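Local coordinates for inositol monophosphatase family protein (Staphylococcus aureus, PDB 5I3S), which probably hydrolyses the phosphate ester of inositol monophosphate or a related sugar phosphate, at residues Ile152-Pro156 with Asn157-Lys161. Numbering follows the deposited sequence.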
ATOM      1  N   ILE A 152       1.843  10.765   2.188  1.00 17.98           N
ATOM      2  CA  ILE A 152       0.705  10.659   3.052  1.00 16.61           C
ATOM      3  C   ILE A 152      -0.161   9.503   2.679  1.00 16.07           C
ATOM      4  O   ILE A 152      -0.218   9.107   1.528  1.00 16.46           O
ATOM      5  CB  ILE A 152      -0.186  11.922   2.995  1.00 17.48           C
ATOM      6  CG1 ILE A 152      -0.888  12.081   1.647  1.00 17.07           C
ATOM      7  CG2 ILE A 152       0.682  13.161   3.274  1.00 17.56           C
ATOM      8  CD1 ILE A 152      -1.779  13.291   1.590  1.00 18.10           C
ATOM      9  N   GLY A 153      -0.859   8.996   3.681  1.00 15.42           N
ATOM     10  CA  GLY A 153      -1.785   7.936   3.527  1.00 15.11           C
ATOM     11  C   GLY A 153      -3.186   8.502   3.463  1.00 14.69           C
ATOM     12  O   GLY A 153      -3.590   9.222   4.391  1.00 14.30           O
ATOM     13  N   ILE A 154      -3.926   8.153   2.403  1.00 13.97           N
ATOM     14  CA  ILE A 154      -5.307   8.554   2.272  1.00 15.31           C
ATOM     15  C   ILE A 154      -5.983   7.707   1.213  1.00 15.65           C
ATOM     16  O   ILE A 154      -5.458   7.580   0.109  1.00 17.18           O
ATOM     17  CB  ILE A 154      -5.441  10.065   1.934  1.00 15.89           C
ATOM     18  CG1 ILE A 154      -6.904  10.490   1.897  1.00 16.75           C
ATOM     19  CG2 ILE A 154      -4.777  10.434   0.610  1.00 15.40           C
ATOM     20  CD1 ILE A 154      -7.049  12.002   1.733  1.00 17.63           C
ATOM     21  N   ASN A 155      -7.127   7.119   1.527  1.00 15.31           N
ATOM     22  CA  ASN A 155      -7.813   6.251   0.518  1.00 16.52           C
ATOM     23  C   ASN A 155      -8.314   7.135  -0.619  1.00 16.21           C
ATOM     24  O   ASN A 155      -8.894   8.173  -0.362  1.00 17.59           O
ATOM     25  CB  ASN A 155      -8.927   5.416   1.125  1.00 15.85           C
ATOM     26  CG  ASN A 155      -9.356   4.240   0.252  1.00 16.56           C
ATOM     27  OD1 ASN A 155      -9.296   3.071   0.654  1.00 19.90           O
ATOM     28  ND2 ASN A 155      -9.892   4.532  -0.852  1.00 15.37           N
ATOM     29  N   PRO A 156      -8.033   6.759  -1.878  1.00 16.05           N
ATOM     30  CA  PRO A 156      -8.618   7.502  -3.011  1.00 16.98           C
ATOM     31  C   PRO A 156     -10.142   7.783  -2.944  1.00 17.37           C
ATOM     32  O   PRO A 156     -10.610   8.800  -3.452  1.00 16.90           O
ATOM     33  CB  PRO A 156      -8.318   6.576  -4.205  1.00 16.73           C
ATOM     34  CG  PRO A 156      -7.031   5.879  -3.828  1.00 16.21           C
ATOM     35  CD  PRO A 156      -7.115   5.698  -2.326  1.00 15.38           C
ATOM     36  N   ASN A 157     -10.931   6.857  -2.448  1.00 18.64           N
ATOM     37  CA  ASN A 157     -12.391   7.090  -2.256  1.00 21.18           C
ATOM     38  C   ASN A 157     -12.817   8.391  -1.550  1.00 23.74           C
ATOM     39  O   ASN A 157     -13.925   8.874  -1.782  1.00 27.44           O
ATOM     40  CB  ASN A 157     -13.049   5.919  -1.523  1.00 21.32           C
ATOM     41  CG  ASN A 157     -13.270   4.734  -2.421  1.00 23.10           C
ATOM     42  OD1 ASN A 157     -14.211   4.744  -3.211  1.00 26.09           O
ATOM     43  ND2 ASN A 157     -12.412   3.720  -2.324  1.00 22.10           N
ATOM     44  N   TRP A 158     -11.971   8.917  -0.674  1.00 22.50           N
ATOM     45  CA  TRP A 158     -12.280  10.131   0.024  1.00 23.46           C
ATOM     46  C   TRP A 158     -12.100  11.358  -0.838  1.00 23.63           C
ATOM     47  O   TRP A 158     -12.695  12.395  -0.562  1.00 22.85           O
ATOM     48  CB  TRP A 158     -11.440  10.265   1.302  1.00 23.55           C
ATOM     49  CG  TRP A 158     -11.557   9.095   2.295  1.00 22.65           C
ATOM     50  CD1 TRP A 158     -10.516   8.400   2.832  1.00 20.63           C
ATOM     51  CD2 TRP A 158     -12.757   8.481   2.818  1.00 22.80           C
ATOM     52  NE1 TRP A 158     -10.971   7.432   3.695  1.00 20.10           N
ATOM     53  CE2 TRP A 158     -12.344   7.448   3.701  1.00 20.68           C
ATOM     54  CE3 TRP A 158     -14.132   8.737   2.676  1.00 24.31           C
ATOM     55  CZ2 TRP A 158     -13.251   6.652   4.426  1.00 20.71           C
ATOM     56  CZ3 TRP A 158     -15.057   7.930   3.419  1.00 24.22           C
ATOM     57  CH2 TRP A 158     -14.596   6.884   4.264  1.00 22.75           C
ATOM     58  N   LEU A 159     -11.331  11.254  -1.908  1.00 23.75           N
ATOM     59  CA  LEU A 159     -11.238  12.363  -2.851  1.00 24.61           C
ATOM     60  C   LEU A 159     -12.437  12.495  -3.782  1.00 26.51           C
ATOM     61  O   LEU A 159     -12.544  13.525  -4.459  1.00 27.55           O
ATOM     62  CB  LEU A 159      -9.933  12.315  -3.653  1.00 24.56           C
ATOM     63  CG  LEU A 159      -8.693  12.696  -2.850  1.00 25.49           C
ATOM     64  CD1 LEU A 159      -8.221  11.569  -1.945  1.00 26.36           C
ATOM     65  CD2 LEU A 159      -7.585  13.028  -3.799  1.00 27.13           C
ATOM     66  N   THR A 160     -13.325  11.495  -3.830  1.00 28.61           N
ATOM     67  CA  THR A 160     -14.561  11.591  -4.631  1.00 33.59           C
ATOM     68  C   THR A 160     -15.764  12.249  -3.911  1.00 38.93           C
ATOM     69  O   THR A 160     -16.717  12.692  -4.568  1.00 39.15           O
ATOM     70  CB  THR A 160     -15.037  10.215  -5.141  1.00 33.61           C
ATOM     71  OG1 THR A 160     -15.491   9.403  -4.040  1.00 35.42           O
ATOM     72  CG2 THR A 160     -13.928   9.513  -5.909  1.00 33.17           C
ATOM     73  N   LYS A 161     -15.728  12.310  -2.577  1.00 41.86           N
ATOM     74  CA  LYS A 161     -16.921  12.649  -1.791  1.00 42.49           C
ATOM     75  C   LYS A 161     -17.189  14.157  -1.817  1.00 38.49           C
ATOM     76  O   LYS A 161     -16.252  14.951  -1.914  1.00 36.84           O
ATOM     77  CB  LYS A 161     -16.785  12.206  -0.326  1.00 45.70           C
ATOM     78  CG  LYS A 161     -16.299  10.784  -0.092  1.00 46.34           C
ATOM     79  CD  LYS A 161     -17.233   9.726  -0.654  1.00 46.75           C
ATOM     80  CE  LYS A 161     -17.247   8.508   0.267  1.00 47.56           C
ATOM     81  NZ  LYS A 161     -17.790   7.281  -0.376  1.00 46.95           N
TER
HETATM   82  O   HOH W   1      -8.190   7.079   4.305  1.00 11.66           O
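The Trp158 indole presents an edge to Ile154, whose CG1 lies near the ring plane, 4.3 Å from Trp158 CD1. Also at the edge, in plane, is a water. It accepts a bond from Asn155 N and a weak one from Trp158 NE1 at 2.9 Å, tying the ring to the backbone. The Asn155 carbonyl O approaches the indole obliquely. The side chains of Asn155 and Asn157 run side by side in the same direction, and their amide planes are 38° apart. The stretch leaves strand 151-153, inside the five-stranded sheet of the sugar phosphatase fold, and turns towards helix 164-174. Two backbone bonds close the turn: Trp158 N to Asn155 O, 3.2 Å, and Leu159 N to Pro156 O, 3.0 Å. Each links a carbonyl to the NH three residues on. Thr160 OG1 donates to Asn157 O at 2.8 Å; with chi1 68° its hydroxyl turns back to that carbonyl. The Ile154 chain is extended, bringing CD1 to 3.9 Å from Leu159 CD1; these side chains cross at about a right angle. Phe168 of helix 164-174 touches Ile154 and Trp158. Pro156 packs on Pro156 of the second subunit.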